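Long-range contacts in scaffolding protein (Clostridium cellulolyticum, PDB 1G43), which belongs to a cellulosome scaffoldin and, as a family IIIa cellulose-binding domain, probably attaches the enzyme complex to crystalline cellulose: residues 1-6 with 151-156; 74-79 with 100-105. One frame throughout, in Å; residues are numbered along the deposited sequence.

Contact 1: residues 1-6 with 151-156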
loop_
_atom_site.group_PDB
_atom_site.type_symbol
_atom_site.label_atom_id
_atom_site.label_comp_id
_atom_site.label_asym_id
_atom_site.label_seq_id
_atom_site.Cartn_x
_atom_site.Cartn_y
_atom_site.Cartn_z
ATOM N N ALA A 1 -17.926 0.917 -2.420
ATOM C CA ALA A 1 -18.345 -0.494 -2.614
ATOM C C ALA A 1 -17.400 -1.423 -1.834
ATOM O O ALA A 1 -17.299 -2.638 -2.110
ATOM C CB ALA A 1 -18.340 -0.844 -4.132
ATOM N N GLY A 2 -16.724 -0.834 -0.843
ATOM C CA GLY A 2 -15.792 -1.583 -0.018
ATOM C C GLY A 2 -16.533 -2.356 1.046
ATOM O O GLY A 2 -17.518 -1.858 1.635
ATOM N N THR A 3 -16.038 -3.568 1.309
ATOM C CA THR A 3 -16.646 -4.490 2.277
ATOM C C THR A 3 -16.446 -4.147 3.768
ATOM O O THR A 3 -17.189 -4.651 4.629
ATOM C CB THR A 3 -16.148 -5.926 2.016
ATOM O OG1 THR A 3 -14.710 -5.919 1.970
ATOM C CG2 THR A 3 -16.697 -6.456 0.693
ATOM N N GLY A 4 -15.463 -3.319 4.092
ATOM C CA GLY A 4 -15.276 -2.945 5.493
ATOM C C GLY A 4 -14.762 -4.060 6.396
ATOM O O GLY A 4 -14.968 -4.049 7.612
ATOM N N VAL A 5 -14.103 -5.030 5.779
ATOM C CA VAL A 5 -13.515 -6.154 6.476
ATOM C C VAL A 5 -12.282 -5.619 7.183
ATOM O O VAL A 5 -11.815 -6.181 8.176
ATOM C CB VAL A 5 -13.155 -7.236 5.454
ATOM C CG1 VAL A 5 -11.910 -8.003 5.883
ATOM C CG2 VAL A 5 -14.347 -8.193 5.315
ATOM N N VAL A 6 -11.752 -4.521 6.652
ATOM C CA VAL A 6 -10.584 -3.854 7.243
ATOM C C VAL A 6 -10.713 -2.347 7.086
ATOM O O VAL A 6 -11.435 -1.859 6.226
ATOM C CB VAL A 6 -9.251 -4.312 6.592
ATOM C CG1 VAL A 6 -9.143 -5.804 6.690
ATOM C CG2 VAL A 6 -9.161 -3.862 5.141
ATOM N N GLY A 151 -8.943 -11.189 -0.252
ATOM C CA GLY A 151 -9.405 -12.329 -1.025
ATOM C C GLY A 151 -9.870 -11.972 -2.434
ATOM O O GLY A 151 -10.623 -12.728 -3.055
ATOM N N GLY A 152 -9.444 -10.833 -2.967
ATOM C CA GLY A 152 -9.861 -10.506 -4.320
ATOM C C GLY A 152 -11.009 -9.528 -4.428
ATOM O O GLY A 152 -11.389 -9.172 -5.533
ATOM N N THR A 153 -11.579 -9.100 -3.309
ATOM C CA THR A 153 -12.661 -8.125 -3.372
ATOM C C THR A 153 -12.335 -6.889 -2.519
ATOM O O THR A 153 -11.729 -6.994 -1.444
ATOM C CB THR A 153 -14.021 -8.737 -2.924
ATOM O OG1 THR A 153 -14.034 -8.915 -1.500
ATOM C CG2 THR A 153 -14.234 -10.100 -3.588
ATOM N N LEU A 154 -12.725 -5.722 -3.021
ATOM C CA LEU A 154 -12.474 -4.439 -2.364
ATOM C C LEU A 154 -13.026 -4.398 -0.961
ATOM O O LEU A 154 -14.218 -4.625 -0.761
ATOM C CB LEU A 154 -13.108 -3.311 -3.189
ATOM C CG LEU A 154 -12.856 -1.851 -2.813
ATOM C CD1 LEU A 154 -11.412 -1.473 -3.054
ATOM C CD2 LEU A 154 -13.741 -0.983 -3.692
ATOM N N ALA A 155 -12.172 -4.088 0.009
ATOM C CA ALA A 155 -12.586 -4.028 1.402
ATOM C C ALA A 155 -12.535 -2.610 1.966
ATOM O O ALA A 155 -13.208 -2.305 2.958
ATOM C CB ALA A 155 -11.715 -4.963 2.240
ATOM N N TYR A 156 -11.729 -1.755 1.332
ATOM C CA TYR A 156 -11.558 -0.353 1.749
ATOM C C TYR A 156 -11.071 0.526 0.584
ATOM O O TYR A 156 -10.327 0.070 -0.297
ATOM C CB TYR A 156 -10.551 -0.256 2.889
ATOM C CG TYR A 156 -10.208 1.165 3.303
ATOM C CD1 TYR A 156 -10.992 1.867 4.228
ATOM C CD2 TYR A 156 -9.116 1.829 2.727
ATOM C CE1 TYR A 156 -10.698 3.204 4.562
ATOM C CE2 TYR A 156 -8.810 3.161 3.050
ATOM C CZ TYR A 156 -9.601 3.841 3.963
ATOM O OH TYR A 156 -9.286 5.153 4.247
HETATM O O HOH W 1 -13.120 -7.634 1.362
#
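The carbonyl oxygen L154 O takes a hydrogen bond from T3 N at 3.0 Å and, more weakly, a CA-H...O contact from G2 CA at 3.5 Å. The amide donor is tilted 23° from the carbonyl plane. One residue further along both segments, G4 N reaches A155 O at 2.7 Å in a second backbone bond, so two consecutive amides meet two consecutive carbonyls. The T3 methyl CG2 also lies near L154 O; the placement of T3 OG1 in the model is doubtful. Strand 153-155 is an outermost strand of the five-stranded antiparallel sheet, one of the sheets of this beta-sandwich domain, and it pairs with strand 147-150. A155 and Y156 both bond through their backbones to A148 on that neighbour, a classic beta bulge. The irregular segment 1-6 packs against strand 153-155, T3 closest to A155, before strand 6-11 begins. Apolar contacts continue beyond the amides. A155 CB meets V6 CG2 at 4.0 Å and V5 CB at 4.2 Å, and the two valines also rest on I36. L154 CG, anti to its backbone N (chi1 -173°), lies 4.1 Å from G2 CA. The branch CD2 passes by the backbone of the first residues, 4.1 Å from A1 C. V6 O approaches Y156 CB at 3.8 Å. Y156 CG is anti to the backbone N (chi1 175°); the ring beyond it leads away from segment 1-6, and its hydroxyl is hydrogen-bonded to D142.

Contact 2: residues 74-79 with 100-105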
loop_
_atom_site.group_PDB
_atom_site.type_symbol
_atom_site.label_atom_id
_atom_site.label_comp_id
_atom_site.label_asym_id
_atom_site.label_seq_id
_atom_site.Cartn_x
_atom_site.Cartn_y
_atom_site.Cartn_z
ATOM N N THR A 74 8.498 -7.738 8.023
ATOM C CA THR A 74 9.233 -6.928 7.032
ATOM C C THR A 74 9.738 -7.674 5.785
ATOM O O THR A 74 9.496 -7.243 4.653
ATOM C CB THR A 74 10.420 -6.228 7.679
ATOM O OG1 THR A 74 9.937 -5.316 8.665
ATOM C CG2 THR A 74 11.219 -5.453 6.632
ATOM N N SER A 75 10.414 -8.792 5.991
ATOM C CA SER A 75 10.939 -9.553 4.875
ATOM C C SER A 75 9.867 -10.300 4.074
ATOM O O SER A 75 10.163 -10.814 3.006
ATOM C CB SER A 75 12.016 -10.560 5.373
ATOM O OG SER A 75 11.456 -11.579 6.197
ATOM N N LYS A 76 8.633 -10.353 4.570
ATOM C CA LYS A 76 7.553 -11.056 3.886
ATOM C C LYS A 76 6.697 -10.232 2.939
ATOM O O LYS A 76 5.747 -10.746 2.356
ATOM C CB LYS A 76 6.606 -11.689 4.900
ATOM C CG LYS A 76 6.963 -13.097 5.245
ATOM C CD LYS A 76 7.888 -13.186 6.412
ATOM C CE LYS A 76 8.370 -14.614 6.575
ATOM N NZ LYS A 76 8.769 -14.840 7.977
ATOM N N VAL A 77 7.023 -8.966 2.777
ATOM C CA VAL A 77 6.249 -8.107 1.903
ATOM C C VAL A 77 6.835 -8.003 0.500
ATOM O O VAL A 77 8.032 -7.926 0.331
ATOM C CB VAL A 77 6.132 -6.717 2.557
ATOM C CG1 VAL A 77 5.341 -5.761 1.672
ATOM C CG2 VAL A 77 5.498 -6.879 3.916
ATOM N N THR A 78 5.992 -8.021 -0.515
ATOM C CA THR A 78 6.483 -7.890 -1.875
ATOM C C THR A 78 5.698 -6.774 -2.564
ATOM O O THR A 78 4.551 -6.468 -2.172
ATOM C CB THR A 78 6.300 -9.202 -2.699
ATOM O OG1 THR A 78 4.906 -9.462 -2.902
ATOM C CG2 THR A 78 6.929 -10.366 -1.983
ATOM N N GLY A 79 6.320 -6.186 -3.585
ATOM C CA GLY A 79 5.701 -5.111 -4.328
ATOM C C GLY A 79 5.708 -5.431 -5.803
ATOM O O GLY A 79 6.646 -6.051 -6.287
ATOM N N ASN A 100 3.788 -12.695 1.532
ATOM C CA ASN A 100 3.981 -14.116 1.231
ATOM C C ASN A 100 2.998 -15.044 1.975
ATOM O O ASN A 100 2.364 -14.681 2.965
ATOM C CB ASN A 100 5.420 -14.544 1.545
ATOM C CG ASN A 100 6.464 -13.740 0.766
ATOM O OD1 ASN A 100 6.269 -13.422 -0.419
ATOM N ND2 ASN A 100 7.597 -13.422 1.433
ATOM N N SER A 101 2.906 -16.264 1.478
ATOM C CA SER A 101 1.994 -17.263 2.015
ATOM C C SER A 101 2.072 -17.494 3.524
ATOM O O SER A 101 1.074 -17.850 4.161
ATOM C CB SER A 101 2.230 -18.582 1.280
ATOM O OG SER A 101 3.567 -19.038 1.490
ATOM N N ASP A 102 3.245 -17.278 4.108
ATOM C CA ASP A 102 3.394 -17.512 5.531
ATOM C C ASP A 102 3.528 -16.263 6.382
ATOM O O ASP A 102 4.020 -16.323 7.519
ATOM C CB ASP A 102 4.581 -18.468 5.768
ATOM C CG ASP A 102 5.916 -17.892 5.292
ATOM O OD1 ASP A 102 5.961 -17.100 4.295
ATOM O OD2 ASP A 102 6.933 -18.250 5.919
ATOM N N ALA A 103 3.100 -15.120 5.851
ATOM C CA ALA A 103 3.193 -13.885 6.613
ATOM C C ALA A 103 2.561 -14.094 7.992
ATOM O O ALA A 103 3.085 -13.616 9.014
ATOM C CB ALA A 103 2.474 -12.769 5.872
ATOM N N GLY A 104 1.440 -14.819 8.021
ATOM C CA GLY A 104 0.738 -15.061 9.280
ATOM C C GLY A 104 -0.738 -14.702 9.210
ATOM O O GLY A 104 -1.301 -14.528 8.128
ATOM N N SER A 105 -1.395 -14.609 10.359
ATOM C CA SER A 105 -2.818 -14.264 10.351
ATOM C C SER A 105 -3.001 -13.045 11.234
ATOM O O SER A 105 -2.426 -12.953 12.315
ATOM C CB SER A 105 -3.668 -15.435 10.873
ATOM O OG SER A 105 -4.876 -15.597 10.116
#
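A type I turn from N100 to A103, following strand 91-99, packs here against the 3-10 segment 74-76 that leads into strand 77-88. The joining bond is N100 N to K76 O, 2.9 Å long, with an N-H...O angle of 162° and the donor almost in line with the C=O bond. N100 CG is anti to its carbonyl carbon (chi1 -58°), and its amide lies close to the K76 backbone, with ND2 3.4 Å from K76 CA. The other branch of this amide, OD1, comes within 3.5 Å of T78 CG2. K76 crosses both N100 and D102 at about a right angle. Its CG passes 4.1 Å from A103 CA; the chain bends at chi2 (90°), which turns CD away from A103 CA, and CE beyond it lies 4.0 Å from D102 OD2. Farther out, K76 NZ lies 4.4 Å from D102 OD2, beyond a salt bridge, where the opposite charges may still attract weakly. Inside the turn, A103 N donates to N100 O. T78 pairs through its backbone with A98, so the N100-K76 bond lies beside the start of the antiparallel pairing of strands 77-88 and 91-99, while V77 points away from the turn and packs against strands 91-99 and 55-66.

How the contacts relate
Contacts 1 and 2 lie at the two outermost strands, 153-155 and 77-88, of one five-stranded antiparallel sheet, with their centres 19 Å apart. Their nearest atoms remain about 11 Å from each other, so the two do not touch. In sequence, contact 2 is nested within the length of chain that contact 1 closes between the N-terminal residues and segment 151-156. The short strand 36-37 relates them: V5 and V6 of contact 1 pack on I36, while the segment 100-105 ends at strand 105-106, which pairs antiparallel with strand 36-37. Neither contact supplies a ligand to the calcium ion, which is bound by T48, D50, D127, N130 and D131.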